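Local coordinates for protein methyl-coenzyme M reductase subunit beta (Methanosarcina barkeri, PDB 1E6Y) that serves as a component of methyl-coenzyme M reductase, which uses coenzyme B to cleave methyl-coenzyme M reductively, releasing methane and the mixed heterodisulfide in the final step of methanogenesis, at residues L70-V75 with P150-A155; I110-S115 with T127-A132. All coordinates share one frame; numbering follows the deposited sequence.

Contact 1: residues L70-V75 with P150-A155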
ATOM      1  N   LEU E  70      -5.219 -27.450  21.370  1.00 14.68           N
ATOM      2  CA  LEU E  70      -5.203 -27.228  22.811  1.00 15.02           C
ATOM      3  C   LEU E  70      -6.637 -27.122  23.319  1.00 15.30           C
ATOM      4  O   LEU E  70      -7.423 -26.318  22.817  1.00 14.50           O
ATOM      5  CB  LEU E  70      -4.434 -25.944  23.151  1.00 14.97           C
ATOM      6  CG  LEU E  70      -2.946 -25.895  22.783  1.00 15.55           C
ATOM      7  CD1 LEU E  70      -2.407 -24.499  23.032  1.00 15.05           C
ATOM      8  CD2 LEU E  70      -2.167 -26.922  23.597  1.00 15.87           C
ATOM      9  N   ASN E  71      -6.989 -27.981  24.269  1.00 15.70           N
ATOM     10  CA  ASN E  71      -8.344 -28.019  24.808  1.00 17.03           C
ATOM     11  C   ASN E  71      -8.420 -27.306  26.151  1.00 17.07           C
ATOM     12  O   ASN E  71      -8.213 -27.909  27.206  1.00 16.86           O
ATOM     13  CB  ASN E  71      -8.815 -29.469  24.950  1.00 18.29           C
ATOM     14  CG  ASN E  71      -8.774 -30.218  23.639  1.00 20.09           C
ATOM     15  OD1 ASN E  71      -9.268 -29.734  22.621  1.00 21.24           O
ATOM     16  ND2 ASN E  71      -8.125 -31.377  23.637  1.00 21.38           N
ATOM     17  N   TYR E  72      -8.615 -25.992  26.086  1.00 17.07           N
ATOM     18  CA  TYR E  72      -8.734 -25.162  27.278  1.00 16.73           C
ATOM     19  C   TYR E  72     -10.183 -24.726  27.427  1.00 17.20           C
ATOM     20  O   TYR E  72     -10.815 -24.301  26.456  1.00 16.84           O
ATOM     21  CB  TYR E  72      -7.851 -23.918  27.159  1.00 16.11           C
ATOM     22  CG  TYR E  72      -6.365 -24.182  27.021  1.00 15.83           C
ATOM     23  CD1 TYR E  72      -5.817 -25.429  27.335  1.00 15.73           C
ATOM     24  CD2 TYR E  72      -5.500 -23.166  26.618  1.00 15.91           C
ATOM     25  CE1 TYR E  72      -4.443 -25.652  27.253  1.00 16.39           C
ATOM     26  CE2 TYR E  72      -4.130 -23.377  26.539  1.00 15.48           C
ATOM     27  CZ  TYR E  72      -3.608 -24.619  26.858  1.00 15.62           C
ATOM     28  OH  TYR E  72      -2.249 -24.812  26.794  1.00 15.18           O
ATOM     29  N   ASP E  73     -10.703 -24.811  28.645  1.00 17.51           N
ATOM     30  CA  ASP E  73     -12.055 -24.344  28.909  1.00 17.84           C
ATOM     31  C   ASP E  73     -12.043 -22.850  29.213  1.00 17.67           C
ATOM     32  O   ASP E  73     -12.077 -22.439  30.373  1.00 17.99           O
ATOM     33  CB  ASP E  73     -12.667 -25.123  30.077  1.00 18.75           C
ATOM     34  CG  ASP E  73     -14.162 -24.878  30.224  1.00 19.80           C
ATOM     35  OD1 ASP E  73     -14.772 -24.246  29.335  1.00 20.05           O
ATOM     36  OD2 ASP E  73     -14.729 -25.323  31.242  1.00 21.31           O
ATOM     37  N   ILE E  74     -11.975 -22.043  28.159  1.00 17.10           N
ATOM     38  CA  ILE E  74     -11.913 -20.592  28.301  1.00 16.56           C
ATOM     39  C   ILE E  74     -13.226 -20.045  28.861  1.00 16.54           C
ATOM     40  O   ILE E  74     -13.228 -19.316  29.852  1.00 16.79           O
ATOM     41  CB  ILE E  74     -11.624 -19.908  26.942  1.00 16.26           C
ATOM     42  CG1 ILE E  74     -10.379 -20.526  26.290  1.00 15.95           C
ATOM     43  CG2 ILE E  74     -11.453 -18.406  27.138  1.00 15.83           C
ATOM     44  CD1 ILE E  74      -9.100 -20.362  27.091  1.00 15.48           C
ATOM     45  N   VAL E  75     -14.337 -20.442  28.247  1.00 16.80           N
ATOM     46  CA  VAL E  75     -15.657 -19.953  28.630  1.00 17.23           C
ATOM     47  C   VAL E  75     -16.042 -20.381  30.050  1.00 17.59           C
ATOM     48  O   VAL E  75     -16.583 -19.585  30.819  1.00 17.58           O
ATOM     49  CB  VAL E  75     -16.729 -20.437  27.622  1.00 17.10           C
ATOM     50  CG1 VAL E  75     -18.127 -20.042  28.092  1.00 17.06           C
ATOM     51  CG2 VAL E  75     -16.453 -19.838  26.248  1.00 17.26           C
ATOM     52  N   PRO E 150       3.107 -20.106  20.800  1.00 12.29           N
ATOM     53  CA  PRO E 150       2.690 -19.464  19.545  1.00 12.12           C
ATOM     54  C   PRO E 150       1.229 -19.721  19.193  1.00 12.41           C
ATOM     55  O   PRO E 150       0.565 -18.863  18.605  1.00 12.44           O
ATOM     56  CB  PRO E 150       3.630 -20.073  18.506  1.00 12.20           C
ATOM     57  CG  PRO E 150       4.844 -20.426  19.282  1.00 12.52           C
ATOM     58  CD  PRO E 150       4.311 -20.933  20.591  1.00 11.71           C
ATOM     59  N   ILE E 151       0.740 -20.907  19.548  1.00 11.93           N
ATOM     60  CA  ILE E 151      -0.639 -21.304  19.275  1.00 11.73           C
ATOM     61  C   ILE E 151      -1.621 -20.522  20.152  1.00 11.16           C
ATOM     62  O   ILE E 151      -2.646 -20.039  19.665  1.00 11.10           O
ATOM     63  CB  ILE E 151      -0.837 -22.831  19.504  1.00 12.65           C
ATOM     64  CG1 ILE E 151       0.089 -23.631  18.580  1.00 12.98           C
ATOM     65  CG2 ILE E 151      -2.290 -23.223  19.263  1.00 12.52           C
ATOM     66  CD1 ILE E 151      -0.166 -23.415  17.097  1.00 13.99           C
ATOM     67  N   VAL E 152      -1.290 -20.367  21.432  1.00 10.49           N
ATOM     68  CA  VAL E 152      -2.115 -19.570  22.337  1.00 11.16           C
ATOM     69  C   VAL E 152      -2.135 -18.108  21.890  1.00 11.22           C
ATOM     70  O   VAL E 152      -3.198 -17.489  21.803  1.00 11.59           O
ATOM     71  CB  VAL E 152      -1.595 -19.651  23.794  1.00 11.48           C
ATOM     72  CG1 VAL E 152      -2.351 -18.669  24.681  1.00 12.02           C
ATOM     73  CG2 VAL E 152      -1.760 -21.065  24.325  1.00 12.66           C
ATOM     74  N   LYS E 153      -0.966 -17.599  21.512  1.00 11.42           N
ATOM     75  CA  LYS E 153      -0.827 -16.207  21.103  1.00 11.08           C
ATOM     76  C   LYS E 153      -1.686 -15.893  19.882  1.00 11.07           C
ATOM     77  O   LYS E 153      -2.434 -14.918  19.884  1.00 10.95           O
ATOM     78  CB  LYS E 153       0.642 -15.896  20.801  1.00 11.34           C
ATOM     79  CG  LYS E 153       0.960 -14.415  20.725  1.00 12.20           C
ATOM     80  CD  LYS E 153       0.894 -13.909  19.300  1.00 11.86           C
ATOM     81  CE  LYS E 153       1.248 -12.440  19.224  1.00 11.47           C
ATOM     82  NZ  LYS E 153       1.279 -11.971  17.816  1.00 12.08           N
ATOM     83  N   SER E 154      -1.615 -16.751  18.869  1.00 11.56           N
ATOM     84  CA  SER E 154      -2.343 -16.523  17.625  1.00 11.68           C
ATOM     85  C   SER E 154      -3.833 -16.826  17.714  1.00 11.47           C
ATOM     86  O   SER E 154      -4.612 -16.338  16.895  1.00 11.76           O
ATOM     87  CB  SER E 154      -1.726 -17.332  16.488  1.00 12.68           C
ATOM     88  OG  SER E 154      -0.628 -16.629  15.937  1.00 15.84           O
ATOM     89  N   ALA E 155      -4.231 -17.628  18.700  1.00  9.98           N
ATOM     90  CA  ALA E 155      -5.652 -17.821  18.980  1.00 10.44           C
ATOM     91  C   ALA E 155      -6.280 -16.476  19.333  1.00 10.00           C
ATOM     92  O   ALA E 155      -7.425 -16.202  18.974  1.00 10.33           O
ATOM     93  CB  ALA E 155      -5.843 -18.809  20.125  1.00 10.21           C
TER

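Contact 2: residues I110-S115 with T127-A132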
ATOM      1  N   ILE E 110     -13.250  -5.303  27.601  1.00 11.61           N
ATOM      2  CA  ILE E 110     -12.021  -4.849  28.241  1.00 11.58           C
ATOM      3  C   ILE E 110     -11.844  -3.361  28.007  1.00 11.29           C
ATOM      4  O   ILE E 110     -11.585  -2.925  26.883  1.00 11.67           O
ATOM      5  CB  ILE E 110     -10.775  -5.591  27.697  1.00 11.04           C
ATOM      6  CG1 ILE E 110     -10.952  -7.104  27.848  1.00 11.05           C
ATOM      7  CG2 ILE E 110      -9.522  -5.132  28.451  1.00 10.92           C
ATOM      8  CD1 ILE E 110      -9.789  -7.904  27.316  1.00 11.29           C
ATOM      9  N   GLN E 111     -12.069  -2.578  29.055  1.00 11.29           N
ATOM     10  CA  GLN E 111     -11.834  -1.143  29.004  1.00 11.44           C
ATOM     11  C   GLN E 111     -10.543  -0.818  29.741  1.00 11.35           C
ATOM     12  O   GLN E 111     -10.444  -1.018  30.954  1.00 11.02           O
ATOM     13  CB  GLN E 111     -13.004  -0.385  29.637  1.00 12.18           C
ATOM     14  CG  GLN E 111     -14.362  -0.829  29.126  1.00 13.18           C
ATOM     15  CD  GLN E 111     -15.468   0.131  29.499  1.00 13.74           C
ATOM     16  OE1 GLN E 111     -15.987   0.094  30.613  1.00 14.44           O
ATOM     17  NE2 GLN E 111     -15.844   0.992  28.560  1.00 14.04           N
ATOM     18  N   SER E 112      -9.523  -0.436  28.979  1.00 11.13           N
ATOM     19  CA  SER E 112      -8.262   0.022  29.551  1.00 11.15           C
ATOM     20  C   SER E 112      -8.512   1.277  30.378  1.00 11.15           C
ATOM     21  O   SER E 112      -9.431   2.046  30.088  1.00 10.91           O
ATOM     22  CB  SER E 112      -7.258   0.336  28.437  1.00 10.74           C
ATOM     23  OG  SER E 112      -6.685  -0.849  27.916  1.00 11.03           O
ATOM     24  N   PRO E 113      -7.685   1.512  31.409  1.00 11.13           N
ATOM     25  CA  PRO E 113      -7.722   2.799  32.109  1.00 11.35           C
ATOM     26  C   PRO E 113      -7.388   3.952  31.166  1.00 11.77           C
ATOM     27  O   PRO E 113      -6.622   3.778  30.217  1.00 11.34           O
ATOM     28  CB  PRO E 113      -6.666   2.640  33.200  1.00 11.35           C
ATOM     29  CG  PRO E 113      -5.708   1.633  32.638  1.00 10.67           C
ATOM     30  CD  PRO E 113      -6.567   0.668  31.871  1.00 10.70           C
ATOM     31  N   LYS E 114      -7.963   5.121  31.431  1.00 12.59           N
ATOM     32  CA  LYS E 114      -7.712   6.314  30.625  1.00 13.27           C
ATOM     33  C   LYS E 114      -6.227   6.627  30.492  1.00 12.97           C
ATOM     34  O   LYS E 114      -5.791   7.162  29.476  1.00 12.23           O
ATOM     35  CB  LYS E 114      -8.439   7.526  31.219  1.00 16.19           C
ATOM     36  CG  LYS E 114      -9.901   7.593  30.838  1.00 19.75           C
ATOM     37  CD  LYS E 114     -10.656   8.656  31.616  1.00 21.73           C
ATOM     38  CE  LYS E 114     -12.094   8.751  31.112  1.00 23.47           C
ATOM     39  NZ  LYS E 114     -13.005   9.502  32.023  1.00 24.70           N
ATOM     40  N   SER E 115      -5.450   6.231  31.495  1.00 11.39           N
ATOM     41  CA  SER E 115      -4.012   6.468  31.498  1.00 10.99           C
ATOM     42  C   SER E 115      -3.290   5.873  30.285  1.00 10.41           C
ATOM     43  O   SER E 115      -2.301   6.441  29.819  1.00 10.41           O
ATOM     44  CB  SER E 115      -3.385   5.925  32.789  1.00 10.72           C
ATOM     45  OG  SER E 115      -3.613   4.534  32.930  1.00 10.93           O
ATOM     46  N   THR E 127      -6.357  -2.496  22.249  1.00  8.72           N
ATOM     47  CA  THR E 127      -6.301  -3.783  21.568  1.00  8.88           C
ATOM     48  C   THR E 127      -5.077  -4.589  21.989  1.00  8.69           C
ATOM     49  O   THR E 127      -5.191  -5.765  22.325  1.00  9.08           O
ATOM     50  CB  THR E 127      -6.282  -3.600  20.037  1.00  9.21           C
ATOM     51  OG1 THR E 127      -7.515  -3.004  19.617  1.00  9.36           O
ATOM     52  CG2 THR E 127      -6.116  -4.940  19.332  1.00  9.41           C
ATOM     53  N   THR E 128      -3.909  -3.957  21.965  1.00  8.82           N
ATOM     54  CA  THR E 128      -2.665  -4.668  22.233  1.00  8.62           C
ATOM     55  C   THR E 128      -2.547  -5.093  23.694  1.00  8.63           C
ATOM     56  O   THR E 128      -2.161  -6.224  23.982  1.00  8.85           O
ATOM     57  CB  THR E 128      -1.438  -3.822  21.845  1.00  8.44           C
ATOM     58  OG1 THR E 128      -1.460  -2.584  22.563  1.00  8.75           O
ATOM     59  CG2 THR E 128      -1.438  -3.539  20.351  1.00  8.46           C
ATOM     60  N   VAL E 129      -2.920  -4.202  24.611  1.00  9.07           N
ATOM     61  CA  VAL E 129      -2.919  -4.525  26.037  1.00  9.13           C
ATOM     62  C   VAL E 129      -4.022  -5.531  26.369  1.00  9.94           C
ATOM     63  O   VAL E 129      -3.786  -6.498  27.092  1.00  9.37           O
ATOM     64  CB  VAL E 129      -3.103  -3.256  26.908  1.00  9.21           C
ATOM     65  CG1 VAL E 129      -3.214  -3.638  28.378  1.00 10.10           C
ATOM     66  CG2 VAL E 129      -1.929  -2.307  26.705  1.00  9.26           C
ATOM     67  N   GLY E 130      -5.210  -5.327  25.801  1.00  9.47           N
ATOM     68  CA  GLY E 130      -6.285  -6.294  25.969  1.00 10.22           C
ATOM     69  C   GLY E 130      -5.895  -7.690  25.505  1.00 10.24           C
ATOM     70  O   GLY E 130      -6.030  -8.662  26.252  1.00 10.32           O
ATOM     71  N   ALA E 131      -5.324  -7.774  24.306  1.00  9.32           N
ATOM     72  CA  ALA E 131      -4.893  -9.050  23.747  1.00  9.65           C
ATOM     73  C   ALA E 131      -3.730  -9.643  24.540  1.00  9.90           C
ATOM     74  O   ALA E 131      -3.709 -10.841  24.811  1.00 10.39           O
ATOM     75  CB  ALA E 131      -4.505  -8.878  22.283  1.00  9.28           C
ATOM     76  N   ALA E 132      -2.802  -8.789  24.969  1.00 10.14           N
ATOM     77  CA  ALA E 132      -1.658  -9.232  25.764  1.00 10.15           C
ATOM     78  C   ALA E 132      -2.111  -9.784  27.115  1.00 10.55           C
ATOM     79  O   ALA E 132      -1.619 -10.819  27.565  1.00 10.08           O
ATOM     80  CB  ALA E 132      -0.684  -8.083  25.968  1.00  9.94           C
TER

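Contact 1: residues L70-V75 with P150-A155
Leu70, in an extended loop, comes closest to Val152 on helix 149-157, with their CA atoms 8.3 Å apart, and every close approach is between side-chain atoms. The contact is small and apolar, burying 124 Å² over both sides. The Leu70 branch ending in CD1 does most of the reaching: this methyl lies 3.7 Å from Val152 CG2 and, on the preceding helix residue, 4.0 Å from Ile151 CG2. CG anti to the carbonyl carbon (chi1 -63°) and CD1 anti to CA (chi2 173°) carry this methyl out to the helix, and the leucine side chain meets that of Val152 at about a right angle. Tyr72 uses its ring edge: CE2 stands 4.0 Å from Val152 CG2, which lies near the ring plane. A single valine methyl therefore meets both loop residues. Leu70 CB sits 4.0 Å above one face of the Tyr72 ring, offset toward its rim, so the leucine and the ring also pack on each other within the loop. The phenol oxygen OH of Tyr72 is hydrogen-bonded to Thr144 OG1, and the ring stacks with that of Phe142. Tyr72 also touches Leu53 of helix 46-55 and Ile138 of helix 125-141, while Val152 packs on Ile138 and Met139. Helices 46-55 and 125-141 thus flank the place where the loop meets helix 149-157, in the N-terminal domain and away from the coenzyme pockets.

Contact 2: residues I110-S115 with T127-A132
A sheet-to-helix interface in the N-terminal domain brings Ile110 against Gly130: strand 107-111, an inner strand of a four-stranded antiparallel sheet, lays Ile110, near its end, on helix 125-141. The backbones come close, with the CA atoms of Ile110 and Gly130 6.3 Å apart, consistent with the absence of a side chain at Gly130. Ile110 directs its CB toward the helix. Its CG1 is anti to the carbonyl carbon and CD1 continues the chain fully extended (chi2 179°), which carries the end methyl to the glycine backbone: Ile110 CD1 lies 4.0 Å from Gly130 O and 4.1 Å from Gly130 CA. This is van der Waals contact of a methyl with main chain, and the two segments bury 114 Å² in total, a small interface. All four touching residues are buried. Ile110 also packs on Val85 and Val89 of helix 78-89 and on Val42 and Val44 of strand 41-45, placing it between the sheet and two helices. Thr128 OG1 hydrogen-bonds to Glu221 O of the second copy of this subunit, and Val129 also touches Gly223 of that copy. Just past the strand, Ser112 looks toward the helix and meets Val129 more loosely. Its hydroxyl oxygen, OG, comes to 4.4 Å from Val129 CB, a plain proximity of a polar atom to an aliphatic one.

From the N terminus, the chain first passes through the loop at 70-75, then helix 78-89 and strands 98-102 and 107-111, reaching 110-115. An 11-residue connection, five of its residues helical, leads to 127-132, where contact 2 closes a short loop. Helix 125-141 then leads to helix 149-157, whose segment 150-155 returns to 70-75 and closes contact 1 around 74 intervening residues. Contact 2 is therefore nested inside contact 1, and the two do not cross. Their centres lie 19 Å apart and their nearest atoms about 7 Å, without touching. Contact 1 ties loop to helix, contact 2 sheet to helix, and helix 125-141 takes part in the surroundings of the first and in the second itself.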